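Local coordinates for protein TudS (Uncultured bacterium, PDB 6Z96) that removes the sulfur from thiouracil in a non-redox reaction that depends on a [4Fe-4S] cluster and probably passes through a [4Fe-5S] intermediate, at residues Gly13-Gln21 against Leu50-Glu58; Gly91-Glu99 against Ile134-Leu145. All coordinates share one frame; numbering follows the deposited sequence.

Overall arrangement
From the N terminus, strand 5-8 runs into the loop that holds Gly-13 to Gln-21. The chain then passes through helix 28-35, strand 39-42 and helix 44-47. At Leu-50 to Glu-58 it returns to that loop, and interaction 1 closes over the iron-sulfur cluster. Interaction 2 opens only later, after helix 73-90. It joins strand 94-96 to strand 135-137 at one side of the four-stranded parallel sheet. The two loops therefore follow in series, neither nested nor crossed. The centres of the two interactions lie about 21 Å apart, yet they touch where Arg-17 packs on Lys-98 beside the cluster.

Interaction 1 (Gly13-Gln21 against Leu50-Glu58); sequences GQPVRYDGQ and LPTPRPPAE. With SF4 (iron/sulfur cluster), chain C; H2S (hydrosulfuric acid), chain D; EDO (1,2-ethanediol), chain E.
Arg-54 and Tyr-18 both set CG between the backbone N and the carbonyl carbon, with chi1 at 53° and 74°. From there the Arg-54 chain runs extended from CG to NE and brings its guanidinium to Val-16. NH1 and NH2 grip Val-16 O end-on, both on the one oxygen. The bond from Arg-54 NH2 to Val-16 O is 2.9 Å and lies in the carbonyl plane; the NH1 donor is tilted from it. Arg-54 NH1 also bonds Pro-51 O at 3.0 Å. NE forms a salt bridge with Glu-45, so bonds at all three nitrogens fix how the guanidinium is turned. Tyr-18 N lies over one of its faces.

The backbones meet as well. Arg-54 N donates to Tyr-18 O over 2.9 Å, on a lone pair. The peptide bond before Pro-53, one residue earlier, is cis. Tyr-18 CB packs on Arg-54 CG, and ring atom CE2 of Tyr-18 meets Pro-56 CG at 3.7 Å, the two side chains crossing at a slant. Thr-52 CG2 sits 3.4 Å from Arg-17 O, the carbonyl that Gly-20 N bonds in the type I turn from Arg-17 to Gly-20.

The sulfur of the H2S ligand is bound to iron FE1 of the cluster at 2.4 Å. Arg-54 NH2 approaches this sulfur to 3.4 Å. Arg-17 brings CD near the same sulfur and NH1 within 3.6 Å of cluster S3. Together with Glu-45, Arg-17, Tyr-18 and Arg-54 form the pocket of the H2S ligand in this [4Fe-4S] desulfidase, where the extra sulfur is consistent with a [4Fe-5S] intermediate.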
# COMPACT_ATOMS: atom_id res chain seq x y z
N GLY A 13 9.49 -0.51 -7.80
CA GLY A 13 10.94 -0.34 -7.75
C GLY A 13 11.41 1.00 -7.25
O GLY A 13 12.61 1.29 -7.29
N GLN A 14 10.48 1.86 -6.77
CA GLN A 14 10.90 3.16 -6.25
C GLN A 14 11.56 2.99 -4.89
O GLN A 14 11.09 2.22 -4.06
CB GLN A 14 9.73 4.11 -6.19
CG GLN A 14 9.09 4.30 -7.56
CD GLN A 14 8.17 5.48 -7.58
OE1 GLN A 14 8.27 6.38 -6.75
NE2 GLN A 14 7.28 5.53 -8.57
N PRO A 15 12.66 3.72 -4.63
CA PRO A 15 13.40 3.51 -3.38
C PRO A 15 12.86 4.36 -2.25
O PRO A 15 13.58 5.13 -1.60
CB PRO A 15 14.84 3.93 -3.76
CG PRO A 15 14.58 5.07 -4.72
CD PRO A 15 13.37 4.64 -5.55
N VAL A 16 11.59 4.13 -1.95
CA VAL A 16 10.88 4.86 -0.91
C VAL A 16 10.68 4.04 0.38
O VAL A 16 10.05 4.57 1.29
CB VAL A 16 9.52 5.35 -1.44
CG1 VAL A 16 9.68 6.45 -2.49
CG2 VAL A 16 8.70 4.17 -1.98
N ARG A 17 11.19 2.79 0.48
CA ARG A 17 11.02 1.99 1.68
C ARG A 17 11.70 2.66 2.86
O ARG A 17 12.58 3.52 2.66
CB ARG A 17 11.59 0.56 1.48
CG ARG A 17 10.68 -0.32 0.61
CD ARG A 17 9.51 -0.92 1.39
NE ARG A 17 9.96 -1.97 2.31
CZ ARG A 17 9.16 -2.70 3.07
NH1 ARG A 17 7.84 -2.53 3.03
NH2 ARG A 17 9.67 -3.65 3.86
N TYR A 18 11.36 2.23 4.09
CA TYR A 18 11.94 2.83 5.28
C TYR A 18 13.48 2.73 5.29
O TYR A 18 14.12 3.59 5.87
CB TYR A 18 11.35 2.19 6.56
CG TYR A 18 11.88 0.80 6.84
CD1 TYR A 18 11.44 -0.29 6.10
CD2 TYR A 18 12.88 0.59 7.77
CE1 TYR A 18 11.96 -1.56 6.32
CE2 TYR A 18 13.41 -0.67 7.99
CZ TYR A 18 12.92 -1.75 7.28
OH TYR A 18 13.41 -3.02 7.52
N ASP A 19 14.03 1.68 4.68
CA ASP A 19 15.49 1.51 4.64
C ASP A 19 16.12 2.06 3.34
O ASP A 19 17.30 1.80 3.05
CB ASP A 19 15.85 0.05 4.89
CG ASP A 19 15.27 -0.94 3.91
OD1 ASP A 19 14.56 -0.51 2.97
OD2 ASP A 19 15.54 -2.15 4.08
N GLY A 20 15.36 2.80 2.55
CA GLY A 20 15.84 3.34 1.29
C GLY A 20 15.91 2.30 0.17
O GLY A 20 16.38 2.61 -0.92
N GLN A 21 15.43 1.07 0.40
CA GLN A 21 15.42 0.03 -0.63
C GLN A 21 14.10 0.08 -1.45
O GLN A 21 13.23 0.91 -1.22
CB GLN A 21 15.55 -1.37 0.01
CG GLN A 21 16.90 -1.63 0.65
CD GLN A 21 17.02 -3.10 1.00
OE1 GLN A 21 16.22 -3.66 1.78
NE2 GLN A 21 18.01 -3.76 0.43
N LEU A 50 6.69 11.59 5.89
CA LEU A 50 7.83 10.93 6.51
C LEU A 50 9.02 10.91 5.53
O LEU A 50 8.86 10.93 4.31
CB LEU A 50 7.46 9.51 6.94
CG LEU A 50 6.39 9.46 8.03
CD1 LEU A 50 5.87 8.04 8.21
CD2 LEU A 50 6.93 9.98 9.33
N PRO A 51 10.24 10.97 6.10
CA PRO A 51 11.44 10.99 5.26
C PRO A 51 11.85 9.59 4.79
O PRO A 51 11.24 8.58 5.18
CB PRO A 51 12.49 11.58 6.22
CG PRO A 51 12.14 10.92 7.55
CD PRO A 51 10.59 10.96 7.54
N THR A 52 12.88 9.51 3.92
CA THR A 52 13.41 8.23 3.45
C THR A 52 14.94 8.34 3.57
O THR A 52 15.53 9.19 2.89
CB THR A 52 13.05 7.98 2.01
OG1 THR A 52 11.62 8.03 1.88
CG2 THR A 52 13.53 6.62 1.55
N PRO A 53 15.60 7.58 4.44
CA PRO A 53 15.08 6.53 5.30
C PRO A 53 14.30 7.06 6.50
O PRO A 53 14.29 8.25 6.80
CB PRO A 53 16.36 5.80 5.73
CG PRO A 53 17.35 6.96 5.87
CD PRO A 53 17.07 7.75 4.63
N ARG A 54 13.64 6.14 7.21
CA ARG A 54 12.86 6.46 8.40
C ARG A 54 12.89 5.22 9.28
O ARG A 54 13.12 4.11 8.80
CB ARG A 54 11.42 6.88 8.01
CG ARG A 54 10.72 5.87 7.14
CD ARG A 54 9.41 6.45 6.64
NE ARG A 54 8.74 5.54 5.70
CZ ARG A 54 9.05 5.43 4.41
NH1 ARG A 54 10.02 6.18 3.88
NH2 ARG A 54 8.42 4.54 3.64
N PRO A 55 12.71 5.39 10.59
CA PRO A 55 12.82 4.21 11.48
C PRO A 55 11.67 3.25 11.21
O PRO A 55 10.56 3.68 10.88
CB PRO A 55 12.69 4.80 12.89
CG PRO A 55 12.76 6.28 12.75
CD PRO A 55 12.43 6.63 11.33
N PRO A 56 11.89 1.95 11.46
CA PRO A 56 10.77 0.99 11.36
C PRO A 56 9.66 1.36 12.32
O PRO A 56 9.91 1.92 13.39
CB PRO A 56 11.40 -0.34 11.78
CG PRO A 56 12.87 -0.16 11.64
CD PRO A 56 13.15 1.29 11.88
N ALA A 57 8.44 1.12 11.91
CA ALA A 57 7.28 1.41 12.76
C ALA A 57 6.31 0.28 12.72
O ALA A 57 6.27 -0.49 11.74
CB ALA A 57 6.60 2.69 12.30
N GLU A 58 5.55 0.12 13.80
CA GLU A 58 4.54 -0.93 13.87
C GLU A 58 3.24 -0.36 14.42
O GLU A 58 3.25 0.61 15.19
CB GLU A 58 5.00 -2.12 14.75
CG GLU A 58 6.23 -2.81 14.17
CD GLU A 58 6.78 -4.07 14.82
OE1 GLU A 58 7.85 -4.52 14.35
OE2 GLU A 58 6.16 -4.63 15.75
FE1 SF4 C . 6.20 1.37 2.73
FE2 SF4 C . 6.01 0.68 0.13
FE3 SF4 C . 5.53 3.29 0.88
FE4 SF4 C . 3.73 1.30 1.48
S1 SF4 C . 4.32 2.10 -0.61
S2 SF4 C . 4.42 2.95 2.88
S3 SF4 C . 5.15 -0.47 1.92
S4 SF4 C . 7.53 2.13 0.99
S H2S D . 8.02 1.18 4.23
C1 EDO E . 8.22 3.39 8.73
O1 EDO E . 7.17 2.48 8.44
C2 EDO E . 7.72 4.65 9.35
O2 EDO E . 8.76 5.44 9.91

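Interaction 2 (Gly91-Glu99 against Ile134-Leu145); sequences GIRFALLKE and IQVFSEDQLPEL
Strands 94-96 and 135-137 run side by side in the same direction, 4.7 Å apart at 20°, as neighbours in the parallel sheet. Strand 135-137 is at the edge of the four-stranded sheet within this chain, and strand 5-8 flanks 94-96 on its other side. The backbone bonds alternate in the usual parallel pattern. Ala-95 N donates to Gln-135 O, and Phe-137 N returns a bond to Ala-95 O at 2.9 Å. Gln-135 N to Arg-93 O and Leu-97 N to Phe-137 O extend the ladder at both ends.

Phe-94, Leu-96, Gln-135 and Phe-137 share one face of the sheet. Phe-94 and Phe-137 lie side by side, with CD1 of the first 3.9 Å from CE2 of the second. Helix 142-151 covers this face. Leu-145 CA stands over the centre of the Phe-137 ring. Leu-145 CD2 meets Leu-96 CB at 3.6 Å, and the two side chains cross at about a right angle. Ala-95 and Val-136 are on the other face, under helix 124-131, where Val-136 CG1 touches Leu-97 CD1 at 3.8 Å.

Past the strands, Glu-139 folds back at chi2 (-88°) and clasps the end of 91-99. Glu-139 OE1 uses its syn lone pair to take Glu-99 N at 2.9 Å. OE2 makes a salt bridge with Lys-98 NZ, a residue of the cluster pocket. With an alanine here, both carboxylate bonds go, and Lys-98 is likely to lose this charged mate and Glu-99 N its acceptor. Glu-99 OE1 accepts from the backbone N of Ser-106. A water fastens the turn nearby: it donates to Glu-99 OE2 at 2.6 Å and to Asp-140 OD2, and accepts from Ser-138 OG at 2.6 Å.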
# COMPACT_ATOMS: atom_id res chain seq x y z
N GLY A 91 -11.23 7.63 -9.86
CA GLY A 91 -12.20 6.56 -10.04
C GLY A 91 -11.61 5.17 -9.89
O GLY A 91 -12.05 4.23 -10.54
N ILE A 92 -10.62 5.03 -9.02
CA ILE A 92 -9.95 3.76 -8.78
C ILE A 92 -10.67 2.92 -7.75
O ILE A 92 -11.01 3.40 -6.67
CB ILE A 92 -8.49 4.04 -8.38
CG1 ILE A 92 -7.72 4.66 -9.57
CG2 ILE A 92 -7.80 2.79 -7.85
CD1 ILE A 92 -6.27 5.11 -9.22
N ARG A 93 -10.89 1.64 -8.07
CA ARG A 93 -11.56 0.74 -7.15
C ARG A 93 -10.71 -0.48 -6.75
O ARG A 93 -11.21 -1.35 -6.03
CB ARG A 93 -12.95 0.32 -7.70
CG ARG A 93 -12.93 -0.14 -9.13
CD ARG A 93 -14.23 0.18 -9.90
NE ARG A 93 -15.34 -0.72 -9.60
CZ ARG A 93 -16.13 -1.27 -10.52
NH1 ARG A 93 -17.13 -2.06 -10.16
NH2 ARG A 93 -15.92 -1.04 -11.81
N PHE A 94 -9.44 -0.55 -7.21
CA PHE A 94 -8.53 -1.65 -6.88
C PHE A 94 -7.17 -1.08 -6.46
O PHE A 94 -6.69 -0.12 -7.07
CB PHE A 94 -8.28 -2.55 -8.11
CG PHE A 94 -9.54 -3.17 -8.66
CD1 PHE A 94 -10.10 -4.29 -8.07
CD2 PHE A 94 -10.17 -2.64 -9.77
CE1 PHE A 94 -11.27 -4.86 -8.58
CE2 PHE A 94 -11.33 -3.23 -10.29
CZ PHE A 94 -11.86 -4.34 -9.69
N ALA A 95 -6.54 -1.72 -5.47
CA ALA A 95 -5.21 -1.33 -5.01
C ALA A 95 -4.31 -2.54 -4.92
O ALA A 95 -4.75 -3.61 -4.52
CB ALA A 95 -5.30 -0.66 -3.64
N LEU A 96 -3.04 -2.37 -5.30
CA LEU A 96 -2.04 -3.43 -5.17
C LEU A 96 -1.04 -2.86 -4.16
O LEU A 96 -0.26 -1.96 -4.51
CB LEU A 96 -1.35 -3.69 -6.51
CG LEU A 96 -0.10 -4.58 -6.47
CD1 LEU A 96 -0.37 -5.92 -5.80
CD2 LEU A 96 0.47 -4.77 -7.89
N LEU A 97 -1.09 -3.35 -2.93
CA LEU A 97 -0.27 -2.79 -1.86
C LEU A 97 0.68 -3.80 -1.27
O LEU A 97 0.39 -4.99 -1.25
CB LEU A 97 -1.17 -2.19 -0.76
CG LEU A 97 -2.15 -1.11 -1.21
CD1 LEU A 97 -2.90 -0.51 0.05
CD2 LEU A 97 -1.46 0.04 -1.97
N LYS A 98 1.83 -3.32 -0.76
CA LYS A 98 2.88 -4.18 -0.21
C LYS A 98 2.49 -4.90 1.09
O LYS A 98 2.15 -4.29 2.09
CB LYS A 98 4.15 -3.32 0.02
CG LYS A 98 5.30 -4.06 0.70
CD LYS A 98 5.95 -5.05 -0.27
CE LYS A 98 6.89 -5.97 0.49
NZ LYS A 98 6.15 -7.08 1.18
N GLU A 99 2.65 -6.23 1.09
CA GLU A 99 2.30 -7.03 2.26
C GLU A 99 3.21 -6.76 3.47
O GLU A 99 4.38 -6.44 3.31
CB GLU A 99 2.35 -8.53 1.88
CG GLU A 99 1.77 -9.45 2.95
CD GLU A 99 0.32 -9.16 3.30
OE1 GLU A 99 0.07 -8.15 4.00
OE2 GLU A 99 -0.56 -9.97 2.94
N ILE A 134 -12.85 -0.03 -1.66
CA ILE A 134 -11.78 -0.32 -2.60
C ILE A 134 -11.19 -1.67 -2.25
O ILE A 134 -10.92 -1.94 -1.07
CB ILE A 134 -10.74 0.83 -2.53
CG1 ILE A 134 -11.39 2.13 -3.07
CG2 ILE A 134 -9.45 0.49 -3.27
CD1 ILE A 134 -10.78 3.40 -2.55
N GLN A 135 -11.05 -2.55 -3.26
CA GLN A 135 -10.50 -3.87 -3.00
C GLN A 135 -8.98 -3.77 -2.99
O GLN A 135 -8.40 -3.22 -3.93
CB GLN A 135 -10.94 -4.85 -4.09
CG GLN A 135 -12.44 -5.07 -4.09
CD GLN A 135 -12.79 -6.07 -5.17
OE1 GLN A 135 -13.49 -5.75 -6.14
NE2 GLN A 135 -12.29 -7.27 -5.02
N VAL A 136 -8.35 -4.32 -1.96
CA VAL A 136 -6.90 -4.30 -1.82
C VAL A 136 -6.36 -5.71 -1.96
O VAL A 136 -6.79 -6.63 -1.25
CB VAL A 136 -6.50 -3.70 -0.45
CG1 VAL A 136 -4.97 -3.68 -0.30
CG2 VAL A 136 -7.08 -2.28 -0.31
N PHE A 137 -5.34 -5.86 -2.81
CA PHE A 137 -4.63 -7.10 -3.05
C PHE A 137 -3.16 -6.90 -2.74
O PHE A 137 -2.65 -5.79 -2.91
CB PHE A 137 -4.74 -7.47 -4.54
CG PHE A 137 -6.15 -7.76 -5.01
CD1 PHE A 137 -6.61 -9.05 -5.10
CD2 PHE A 137 -7.00 -6.72 -5.37
CE1 PHE A 137 -7.91 -9.31 -5.54
CE2 PHE A 137 -8.30 -6.98 -5.81
CZ PHE A 137 -8.72 -8.27 -5.91
N SER A 138 -2.48 -7.96 -2.30
CA SER A 138 -1.04 -7.87 -2.08
C SER A 138 -0.26 -8.38 -3.30
O SER A 138 -0.86 -8.92 -4.24
CB SER A 138 -0.65 -8.67 -0.84
OG SER A 138 -0.61 -10.05 -1.16
N GLU A 139 1.08 -8.25 -3.27
CA GLU A 139 1.91 -8.78 -4.35
C GLU A 139 1.85 -10.33 -4.41
O GLU A 139 2.38 -10.91 -5.36
CB GLU A 139 3.36 -8.28 -4.22
CG GLU A 139 4.14 -8.91 -3.08
CD GLU A 139 4.03 -8.23 -1.73
OE1 GLU A 139 3.06 -7.47 -1.51
OE2 GLU A 139 4.91 -8.49 -0.87
N ASP A 140 1.27 -10.99 -3.40
CA ASP A 140 1.09 -12.46 -3.44
C ASP A 140 -0.25 -12.84 -4.10
O ASP A 140 -0.58 -14.03 -4.18
CB ASP A 140 1.07 -13.02 -2.02
CG ASP A 140 2.34 -12.74 -1.23
OD1 ASP A 140 3.43 -12.79 -1.83
OD2 ASP A 140 2.24 -12.45 -0.02
N GLN A 141 -1.05 -11.84 -4.56
CA GLN A 141 -2.37 -12.04 -5.14
C GLN A 141 -2.47 -11.39 -6.53
O GLN A 141 -3.56 -10.95 -6.91
CB GLN A 141 -3.44 -11.44 -4.21
CG GLN A 141 -3.39 -12.04 -2.83
CD GLN A 141 -4.35 -11.36 -1.91
OE1 GLN A 141 -4.26 -10.16 -1.65
NE2 GLN A 141 -5.30 -12.12 -1.38
N LEU A 142 -1.37 -11.33 -7.29
CA LEU A 142 -1.39 -10.74 -8.63
C LEU A 142 -2.38 -11.43 -9.56
O LEU A 142 -3.07 -10.71 -10.27
CB LEU A 142 -0.01 -10.67 -9.28
CG LEU A 142 0.99 -9.81 -8.56
CD1 LEU A 142 2.33 -9.83 -9.27
CD2 LEU A 142 0.53 -8.39 -8.46
N PRO A 143 -2.50 -12.78 -9.56
CA PRO A 143 -3.47 -13.41 -10.48
C PRO A 143 -4.90 -12.95 -10.19
O PRO A 143 -5.65 -12.64 -11.11
CB PRO A 143 -3.29 -14.91 -10.23
CG PRO A 143 -1.88 -15.06 -9.70
CD PRO A 143 -1.73 -13.80 -8.82
N GLU A 144 -5.25 -12.88 -8.91
CA GLU A 144 -6.58 -12.47 -8.48
C GLU A 144 -6.86 -11.00 -8.85
O GLU A 144 -7.96 -10.65 -9.31
CB GLU A 144 -6.72 -12.71 -6.96
CG GLU A 144 -6.62 -14.17 -6.56
CD GLU A 144 -5.27 -14.72 -6.15
OE1 GLU A 144 -4.23 -14.29 -6.71
OE2 GLU A 144 -5.24 -15.64 -5.30
N LEU A 145 -5.87 -10.11 -8.62
CA LEU A 145 -6.05 -8.70 -8.97
C LEU A 145 -6.20 -8.54 -10.49
O LEU A 145 -7.07 -7.81 -10.99
CB LEU A 145 -4.82 -7.90 -8.46
CG LEU A 145 -4.71 -6.48 -8.99
CD1 LEU A 145 -5.94 -5.63 -8.60
CD2 LEU A 145 -3.42 -5.82 -8.50
O HOH W 1 -0.30 -11.60 0.95